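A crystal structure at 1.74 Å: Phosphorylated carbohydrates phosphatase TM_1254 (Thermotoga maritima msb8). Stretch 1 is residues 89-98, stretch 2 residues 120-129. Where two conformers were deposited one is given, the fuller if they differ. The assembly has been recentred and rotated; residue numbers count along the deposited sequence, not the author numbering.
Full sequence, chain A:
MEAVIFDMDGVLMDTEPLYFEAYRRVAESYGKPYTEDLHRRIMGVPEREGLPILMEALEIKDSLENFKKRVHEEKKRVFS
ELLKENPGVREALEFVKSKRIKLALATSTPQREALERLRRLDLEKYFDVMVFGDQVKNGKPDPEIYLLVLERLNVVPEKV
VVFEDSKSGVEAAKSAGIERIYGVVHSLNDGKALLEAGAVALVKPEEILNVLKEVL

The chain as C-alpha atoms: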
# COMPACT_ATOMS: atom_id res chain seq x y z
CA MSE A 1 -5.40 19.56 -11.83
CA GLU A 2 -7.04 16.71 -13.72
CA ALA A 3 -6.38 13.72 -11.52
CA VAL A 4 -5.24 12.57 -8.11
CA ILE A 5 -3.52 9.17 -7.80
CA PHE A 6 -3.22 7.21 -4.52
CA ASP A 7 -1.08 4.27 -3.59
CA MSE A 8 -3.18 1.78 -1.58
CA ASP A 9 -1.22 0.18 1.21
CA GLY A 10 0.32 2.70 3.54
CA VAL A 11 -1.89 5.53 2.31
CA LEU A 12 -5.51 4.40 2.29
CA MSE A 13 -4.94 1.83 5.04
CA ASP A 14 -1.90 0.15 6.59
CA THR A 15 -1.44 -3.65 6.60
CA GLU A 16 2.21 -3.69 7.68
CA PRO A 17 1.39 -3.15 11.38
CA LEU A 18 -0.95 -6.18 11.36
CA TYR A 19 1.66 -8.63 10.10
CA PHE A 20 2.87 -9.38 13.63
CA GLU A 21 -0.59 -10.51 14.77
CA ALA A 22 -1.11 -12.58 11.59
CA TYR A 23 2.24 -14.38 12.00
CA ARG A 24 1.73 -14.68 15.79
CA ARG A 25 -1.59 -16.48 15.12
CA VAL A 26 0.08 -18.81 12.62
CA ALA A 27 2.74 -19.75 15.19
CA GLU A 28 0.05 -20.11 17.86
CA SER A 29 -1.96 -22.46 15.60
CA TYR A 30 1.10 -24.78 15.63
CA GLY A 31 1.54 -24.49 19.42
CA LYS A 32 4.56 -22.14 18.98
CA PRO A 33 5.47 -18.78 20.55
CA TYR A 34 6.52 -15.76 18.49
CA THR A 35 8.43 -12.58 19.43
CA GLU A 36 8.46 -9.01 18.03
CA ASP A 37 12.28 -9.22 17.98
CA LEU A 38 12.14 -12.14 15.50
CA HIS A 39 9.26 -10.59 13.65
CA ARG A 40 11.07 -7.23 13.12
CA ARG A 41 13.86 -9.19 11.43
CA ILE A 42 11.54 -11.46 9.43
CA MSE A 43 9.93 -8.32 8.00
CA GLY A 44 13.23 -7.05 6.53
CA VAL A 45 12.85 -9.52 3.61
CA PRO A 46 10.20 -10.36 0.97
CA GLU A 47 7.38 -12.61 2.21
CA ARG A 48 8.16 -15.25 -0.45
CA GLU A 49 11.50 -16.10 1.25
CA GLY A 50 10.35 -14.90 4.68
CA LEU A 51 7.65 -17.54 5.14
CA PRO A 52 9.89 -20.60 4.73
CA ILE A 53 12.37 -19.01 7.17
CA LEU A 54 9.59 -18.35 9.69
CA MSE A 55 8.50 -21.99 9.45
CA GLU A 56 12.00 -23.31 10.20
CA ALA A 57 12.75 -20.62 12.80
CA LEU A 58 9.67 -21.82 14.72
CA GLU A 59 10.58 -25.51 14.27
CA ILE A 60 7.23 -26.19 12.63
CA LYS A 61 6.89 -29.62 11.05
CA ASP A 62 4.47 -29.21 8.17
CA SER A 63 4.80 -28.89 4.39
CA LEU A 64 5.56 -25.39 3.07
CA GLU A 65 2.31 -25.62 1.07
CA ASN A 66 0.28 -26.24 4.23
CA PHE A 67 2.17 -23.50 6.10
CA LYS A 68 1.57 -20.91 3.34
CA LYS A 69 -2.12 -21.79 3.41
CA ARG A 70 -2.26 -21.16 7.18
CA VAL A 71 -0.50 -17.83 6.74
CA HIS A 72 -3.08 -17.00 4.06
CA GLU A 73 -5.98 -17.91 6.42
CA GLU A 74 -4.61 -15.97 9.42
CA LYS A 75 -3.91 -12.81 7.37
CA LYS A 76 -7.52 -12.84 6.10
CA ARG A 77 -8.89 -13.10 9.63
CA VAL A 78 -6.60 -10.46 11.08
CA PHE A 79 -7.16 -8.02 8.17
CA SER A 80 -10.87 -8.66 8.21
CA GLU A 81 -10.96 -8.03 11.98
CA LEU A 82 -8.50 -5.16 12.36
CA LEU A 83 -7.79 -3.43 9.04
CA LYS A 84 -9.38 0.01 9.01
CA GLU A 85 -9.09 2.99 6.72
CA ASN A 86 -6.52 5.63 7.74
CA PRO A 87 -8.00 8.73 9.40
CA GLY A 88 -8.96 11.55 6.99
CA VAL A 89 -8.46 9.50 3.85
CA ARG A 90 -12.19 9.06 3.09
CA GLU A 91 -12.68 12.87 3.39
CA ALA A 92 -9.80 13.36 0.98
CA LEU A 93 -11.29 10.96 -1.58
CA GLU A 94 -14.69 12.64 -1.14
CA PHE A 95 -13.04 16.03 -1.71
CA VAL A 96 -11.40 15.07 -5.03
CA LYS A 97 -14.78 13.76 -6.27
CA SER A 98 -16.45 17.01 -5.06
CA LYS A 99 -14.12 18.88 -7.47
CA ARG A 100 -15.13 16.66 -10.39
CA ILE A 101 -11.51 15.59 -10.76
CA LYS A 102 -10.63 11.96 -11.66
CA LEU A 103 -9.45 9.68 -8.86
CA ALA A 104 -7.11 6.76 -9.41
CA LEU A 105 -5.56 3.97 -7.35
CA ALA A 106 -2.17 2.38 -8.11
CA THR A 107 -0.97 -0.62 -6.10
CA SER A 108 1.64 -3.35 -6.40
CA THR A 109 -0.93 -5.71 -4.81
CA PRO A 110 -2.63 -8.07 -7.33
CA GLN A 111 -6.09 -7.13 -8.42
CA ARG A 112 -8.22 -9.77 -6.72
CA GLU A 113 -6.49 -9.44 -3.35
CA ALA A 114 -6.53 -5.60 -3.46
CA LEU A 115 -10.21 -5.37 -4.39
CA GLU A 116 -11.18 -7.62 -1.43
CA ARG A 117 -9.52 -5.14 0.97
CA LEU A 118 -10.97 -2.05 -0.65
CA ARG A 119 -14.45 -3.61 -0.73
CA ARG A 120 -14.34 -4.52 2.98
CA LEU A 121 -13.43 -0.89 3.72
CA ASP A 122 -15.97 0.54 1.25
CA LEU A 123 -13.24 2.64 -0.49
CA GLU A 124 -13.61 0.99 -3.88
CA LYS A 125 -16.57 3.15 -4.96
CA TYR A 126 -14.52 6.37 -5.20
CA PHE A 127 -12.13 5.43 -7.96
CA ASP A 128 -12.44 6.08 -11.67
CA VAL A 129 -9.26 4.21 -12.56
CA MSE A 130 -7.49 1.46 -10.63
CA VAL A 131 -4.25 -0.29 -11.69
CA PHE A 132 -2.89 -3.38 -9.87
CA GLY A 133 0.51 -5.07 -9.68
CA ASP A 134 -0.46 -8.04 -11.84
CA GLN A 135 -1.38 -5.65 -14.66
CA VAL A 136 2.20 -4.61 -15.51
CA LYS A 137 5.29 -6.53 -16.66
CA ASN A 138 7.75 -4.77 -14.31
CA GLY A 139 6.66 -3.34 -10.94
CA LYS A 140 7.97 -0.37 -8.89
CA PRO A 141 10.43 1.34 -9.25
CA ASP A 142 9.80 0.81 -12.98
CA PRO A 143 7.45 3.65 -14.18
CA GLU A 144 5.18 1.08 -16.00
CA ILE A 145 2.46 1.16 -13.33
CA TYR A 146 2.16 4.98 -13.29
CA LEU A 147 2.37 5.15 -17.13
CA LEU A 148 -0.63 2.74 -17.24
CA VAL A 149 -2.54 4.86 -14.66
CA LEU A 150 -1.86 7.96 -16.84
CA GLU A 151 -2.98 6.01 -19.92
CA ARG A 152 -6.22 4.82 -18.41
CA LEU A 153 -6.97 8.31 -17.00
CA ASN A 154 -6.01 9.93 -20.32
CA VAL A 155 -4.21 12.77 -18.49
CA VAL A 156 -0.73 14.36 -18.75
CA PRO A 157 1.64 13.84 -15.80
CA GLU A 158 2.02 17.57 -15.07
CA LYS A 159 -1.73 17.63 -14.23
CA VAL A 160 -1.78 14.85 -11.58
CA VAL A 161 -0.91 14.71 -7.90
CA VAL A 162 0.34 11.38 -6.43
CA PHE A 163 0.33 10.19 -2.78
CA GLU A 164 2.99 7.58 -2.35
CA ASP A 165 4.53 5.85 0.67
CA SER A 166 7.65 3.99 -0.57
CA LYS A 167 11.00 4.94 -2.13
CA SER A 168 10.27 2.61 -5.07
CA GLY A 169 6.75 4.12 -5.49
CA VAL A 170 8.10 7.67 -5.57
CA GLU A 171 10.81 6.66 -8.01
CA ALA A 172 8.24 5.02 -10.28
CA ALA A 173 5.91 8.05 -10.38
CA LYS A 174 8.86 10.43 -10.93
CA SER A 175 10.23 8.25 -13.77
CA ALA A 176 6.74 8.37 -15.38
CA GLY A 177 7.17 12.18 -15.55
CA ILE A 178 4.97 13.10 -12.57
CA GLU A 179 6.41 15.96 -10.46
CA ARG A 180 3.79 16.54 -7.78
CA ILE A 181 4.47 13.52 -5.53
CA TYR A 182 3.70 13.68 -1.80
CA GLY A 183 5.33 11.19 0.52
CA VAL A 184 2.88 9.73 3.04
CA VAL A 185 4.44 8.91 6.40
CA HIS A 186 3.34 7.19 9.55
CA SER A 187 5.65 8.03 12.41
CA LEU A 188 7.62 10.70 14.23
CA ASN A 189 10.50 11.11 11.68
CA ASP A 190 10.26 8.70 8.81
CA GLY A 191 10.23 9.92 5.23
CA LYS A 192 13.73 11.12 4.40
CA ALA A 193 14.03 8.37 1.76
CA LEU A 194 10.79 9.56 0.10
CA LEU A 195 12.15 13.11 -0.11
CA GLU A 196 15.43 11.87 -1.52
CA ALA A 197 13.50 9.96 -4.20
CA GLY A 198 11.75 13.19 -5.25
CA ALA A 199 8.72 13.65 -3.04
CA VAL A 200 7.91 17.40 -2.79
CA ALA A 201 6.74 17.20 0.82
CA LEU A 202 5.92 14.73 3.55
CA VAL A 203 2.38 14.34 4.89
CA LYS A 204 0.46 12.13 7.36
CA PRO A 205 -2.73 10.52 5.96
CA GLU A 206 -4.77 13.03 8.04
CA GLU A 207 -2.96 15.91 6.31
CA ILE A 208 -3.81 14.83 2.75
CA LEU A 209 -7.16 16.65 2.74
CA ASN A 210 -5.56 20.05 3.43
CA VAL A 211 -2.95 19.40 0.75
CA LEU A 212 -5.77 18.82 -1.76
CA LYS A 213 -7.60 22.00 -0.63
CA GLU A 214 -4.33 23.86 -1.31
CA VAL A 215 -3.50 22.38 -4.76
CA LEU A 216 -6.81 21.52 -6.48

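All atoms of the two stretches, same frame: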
# COMPACT_ATOMS: atom_id res chain seq x y z
N VAL A 89 -8.61 9.89 5.25
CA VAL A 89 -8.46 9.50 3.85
C VAL A 89 -9.82 9.50 3.09
O VAL A 89 -9.91 9.97 1.94
CB VAL A 89 -7.70 8.15 3.74
CG1 VAL A 89 -7.78 7.61 2.34
CG2 VAL A 89 -6.27 8.37 4.17
N ARG A 90 -10.87 9.00 3.73
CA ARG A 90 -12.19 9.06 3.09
C ARG A 90 -12.57 10.49 2.71
O ARG A 90 -13.04 10.74 1.60
CB ARG A 90 -13.24 8.36 3.95
CG ARG A 90 -14.58 8.21 3.27
CD ARG A 90 -15.56 7.49 4.19
NE ARG A 90 -15.09 6.15 4.53
CZ ARG A 90 -15.34 5.07 3.78
NH1 ARG A 90 -16.05 5.17 2.66
NH2 ARG A 90 -14.86 3.90 4.16
N GLU A 91 -12.31 11.46 3.61
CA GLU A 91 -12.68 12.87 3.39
C GLU A 91 -11.89 13.43 2.20
O GLU A 91 -12.37 14.28 1.44
CB GLU A 91 -12.39 13.69 4.67
CG GLU A 91 -13.50 14.68 5.05
CD GLU A 91 -13.21 15.55 6.29
OE1 GLU A 91 -12.64 15.03 7.29
OE2 GLU A 91 -13.59 16.76 6.28
N ALA A 92 -10.66 12.96 2.07
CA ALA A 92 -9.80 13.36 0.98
C ALA A 92 -10.32 12.82 -0.33
O ALA A 92 -10.37 13.55 -1.31
CB ALA A 92 -8.38 12.87 1.23
N LEU A 93 -10.72 11.54 -0.35
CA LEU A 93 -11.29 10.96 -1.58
C LEU A 93 -12.60 11.66 -1.95
O LEU A 93 -12.84 12.01 -3.13
CB LEU A 93 -11.54 9.46 -1.42
CG LEU A 93 -10.30 8.60 -1.11
CD1 LEU A 93 -10.74 7.15 -0.95
CD2 LEU A 93 -9.34 8.72 -2.25
N GLU A 94 -13.44 11.88 -0.94
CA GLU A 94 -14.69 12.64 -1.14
C GLU A 94 -14.41 14.03 -1.72
O GLU A 94 -15.10 14.50 -2.62
CB GLU A 94 -15.47 12.70 0.17
CG GLU A 94 -16.13 11.41 0.55
CD GLU A 94 -16.74 11.46 1.93
OE1 GLU A 94 -16.42 12.42 2.69
OE2 GLU A 94 -17.52 10.54 2.27
N PHE A 95 -13.38 14.71 -1.21
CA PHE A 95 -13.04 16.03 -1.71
C PHE A 95 -12.65 16.04 -3.19
O PHE A 95 -13.13 16.90 -3.96
CB PHE A 95 -11.95 16.70 -0.83
CG PHE A 95 -11.60 18.10 -1.27
CD1 PHE A 95 -12.49 19.16 -1.02
CD2 PHE A 95 -10.41 18.36 -1.94
CE1 PHE A 95 -12.15 20.46 -1.45
CE2 PHE A 95 -10.06 19.63 -2.36
CZ PHE A 95 -10.96 20.70 -2.11
N VAL A 96 -11.77 15.12 -3.61
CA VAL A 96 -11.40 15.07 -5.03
C VAL A 96 -12.66 14.89 -5.90
O VAL A 96 -12.80 15.55 -6.94
CB VAL A 96 -10.41 13.91 -5.36
CG1 VAL A 96 -10.06 13.92 -6.83
CG2 VAL A 96 -9.12 14.09 -4.48
N LYS A 97 -13.55 13.99 -5.48
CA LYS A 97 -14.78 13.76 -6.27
C LYS A 97 -15.64 15.03 -6.30
O LYS A 97 -16.20 15.38 -7.35
CB LYS A 97 -15.57 12.54 -5.80
CG LYS A 97 -14.87 11.19 -6.12
CD LYS A 97 -14.13 11.18 -7.49
CE LYS A 97 -15.05 11.26 -8.73
NZ LYS A 97 -14.28 11.50 -10.01
N SER A 98 -15.68 15.73 -5.17
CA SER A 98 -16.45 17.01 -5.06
C SER A 98 -15.97 18.05 -6.07
O SER A 98 -16.74 18.96 -6.45
CB SER A 98 -16.39 17.57 -3.64
OG SER A 98 -15.19 18.34 -3.41
N ARG A 120 -14.08 -4.39 1.55
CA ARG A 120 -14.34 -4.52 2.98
C ARG A 120 -14.36 -3.14 3.62
O ARG A 120 -15.13 -2.91 4.55
CB ARG A 120 -13.25 -5.36 3.63
CG ARG A 120 -13.63 -6.12 4.89
CD ARG A 120 -12.49 -7.09 5.31
NE ARG A 120 -12.39 -8.37 4.58
CZ ARG A 120 -11.28 -8.84 4.01
NH1 ARG A 120 -10.14 -8.14 4.06
NH2 ARG A 120 -11.28 -10.02 3.39
N LEU A 121 -13.53 -2.22 3.11
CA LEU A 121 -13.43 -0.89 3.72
C LEU A 121 -14.34 0.12 3.04
O LEU A 121 -14.36 1.27 3.42
CB LEU A 121 -11.97 -0.40 3.72
CG LEU A 121 -10.98 -1.22 4.56
CD1 LEU A 121 -9.60 -0.61 4.43
CD2 LEU A 121 -11.40 -1.28 6.02
N ASP A 122 -15.09 -0.33 2.04
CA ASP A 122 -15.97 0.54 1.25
C ASP A 122 -15.24 1.78 0.68
O ASP A 122 -15.74 2.90 0.76
CB ASP A 122 -17.20 0.97 2.08
CG ASP A 122 -18.26 1.63 1.23
OD1 ASP A 122 -18.41 1.25 0.05
OD2 ASP A 122 -18.93 2.57 1.72
N LEU A 123 -14.04 1.56 0.13
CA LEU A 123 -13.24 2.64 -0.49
C LEU A 123 -13.18 2.45 -2.00
O LEU A 123 -12.76 3.34 -2.73
CB LEU A 123 -11.81 2.67 0.09
CG LEU A 123 -11.59 2.97 1.57
CD1 LEU A 123 -10.08 2.83 1.96
CD2 LEU A 123 -12.10 4.34 1.91
N GLU A 124 -13.67 1.30 -2.47
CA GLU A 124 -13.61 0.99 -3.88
C GLU A 124 -14.49 1.92 -4.74
O GLU A 124 -14.14 2.28 -5.85
CB GLU A 124 -14.04 -0.45 -4.05
CG GLU A 124 -13.46 -1.15 -5.22
CD GLU A 124 -14.02 -2.52 -5.28
OE1 GLU A 124 -13.59 -3.35 -4.45
OE2 GLU A 124 -14.93 -2.74 -6.12
N LYS A 125 -15.63 2.33 -4.20
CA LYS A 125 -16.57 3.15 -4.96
C LYS A 125 -16.08 4.53 -5.42
O LYS A 125 -16.63 5.12 -6.37
CB LYS A 125 -17.84 3.32 -4.11
CG LYS A 125 -17.60 4.06 -2.80
CD LYS A 125 -18.87 4.19 -1.97
CE LYS A 125 -18.55 4.96 -0.72
NZ LYS A 125 -19.62 4.92 0.31
N TYR A 126 -15.04 5.06 -4.79
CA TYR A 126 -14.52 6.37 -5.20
C TYR A 126 -13.75 6.46 -6.51
O TYR A 126 -13.64 7.55 -7.14
CB TYR A 126 -13.68 6.99 -4.07
CG TYR A 126 -14.43 7.11 -2.79
CD1 TYR A 126 -15.37 8.13 -2.63
CD2 TYR A 126 -14.27 6.18 -1.77
CE1 TYR A 126 -16.09 8.24 -1.45
CE2 TYR A 126 -15.01 6.29 -0.56
CZ TYR A 126 -15.91 7.34 -0.44
OH TYR A 126 -16.64 7.49 0.71
N PHE A 127 -13.12 5.36 -6.90
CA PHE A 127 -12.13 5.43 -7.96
C PHE A 127 -12.70 5.31 -9.35
O PHE A 127 -13.59 4.50 -9.60
CB PHE A 127 -11.08 4.36 -7.69
CG PHE A 127 -10.28 4.67 -6.44
CD1 PHE A 127 -9.26 5.61 -6.50
CD2 PHE A 127 -10.61 4.10 -5.23
CE1 PHE A 127 -8.56 5.95 -5.37
CE2 PHE A 127 -9.90 4.38 -4.08
CZ PHE A 127 -8.87 5.36 -4.14
N ASP A 128 -12.16 6.11 -10.26
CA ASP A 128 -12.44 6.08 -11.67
C ASP A 128 -11.52 5.10 -12.39
O ASP A 128 -11.92 4.40 -13.35
CB ASP A 128 -12.20 7.47 -12.20
CG ASP A 128 -13.13 8.50 -11.53
OD1 ASP A 128 -14.37 8.37 -11.68
OD2 ASP A 128 -12.64 9.42 -10.82
N VAL A 129 -10.27 5.05 -11.94
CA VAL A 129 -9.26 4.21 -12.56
C VAL A 129 -8.54 3.46 -11.45
O VAL A 129 -8.15 4.08 -10.44
CB VAL A 129 -8.26 5.07 -13.37
CG1 VAL A 129 -6.96 4.33 -13.68
CG2 VAL A 129 -8.92 5.60 -14.68
O HOH W 1 -18.77 8.89 0.54

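R90 makes the richest set of polar contacts between the two stretches. Its CA-to-CB bond points sideways, but the end of the side chain comes nearer to the other stretch, and the extended chi1 and chi2 (both t) carry the guanidinium to the turn around L121 and D122. Three hydrogen bonds result. NH2 of R90 donates to O of L121 at 2.8 Å. NH1 of R90 donates to O of D122 at 3.0 Å and to OH of Y126 at 3.1 Å. All three acceptors lie at the edge of the guanidinium, near its plane, where its N-H bonds point.

The two carbonyls belong to a turn. D122 has positive phi (52°) and is the first residue to leave helical phi/psi, in a Schellman motif. R90 thus binds two successive carbonyls at this Schellman turn.

The charge on D122 is shared unequally. Its OD2 forms a salt bridge with NZ of K125 at 2.8 Å, within the same stretch. The salt bridge from OD2 of D122 to NH1 of R90 is long, at 4.0 Å. NH1 of R90 and NZ of K125 are 4.3 Å apart, two like charges close together, with the D122 carboxylate near both.

Another salt bridge across the stretches lies further along the helix. NZ of K97 donates to OD2 of D128 at 2.8 Å. The CA-to-CB bonds of both residues point toward the opposite stretch. On its way to D128, the lysine chain passes the backbone of Y126, with CD of K97 3.7 Å from O of Y126.

E94 and Y126 are linked through water 1. The water donates to OE2 of E94 at 2.7 Å and is hydrogen-bonded to OH of Y126 at 2.6 Å. The direct separation of OE2 of E94 and OH of Y126 is 3.5 Å. The tyrosine hydroxyl thus meets both R90 and the water.

Packing centres on L93 and Y126, whose CA atoms are 6.7 Å apart. L93 is buried, and its CA-to-CB bond points toward the second stretch. Its CB sits over one face of the Y126 ring, 4.3 Å from the centroid and 22° off the normal, a CH-pi contact. CD1 of L93 touches CD2 of Y126 at 3.8 Å and reaches CD2 of L123 at 4.2 Å. CD2 of L93 meets CZ of F127 at 3.9 Å; the F127 CA-to-CB bond points away, but the end of its ring comes nearer.

L123 also joins the polar and apolar parts. Its CD2 lies over one face of the R90 guanidinium, 3.6 Å from NH2 of R90.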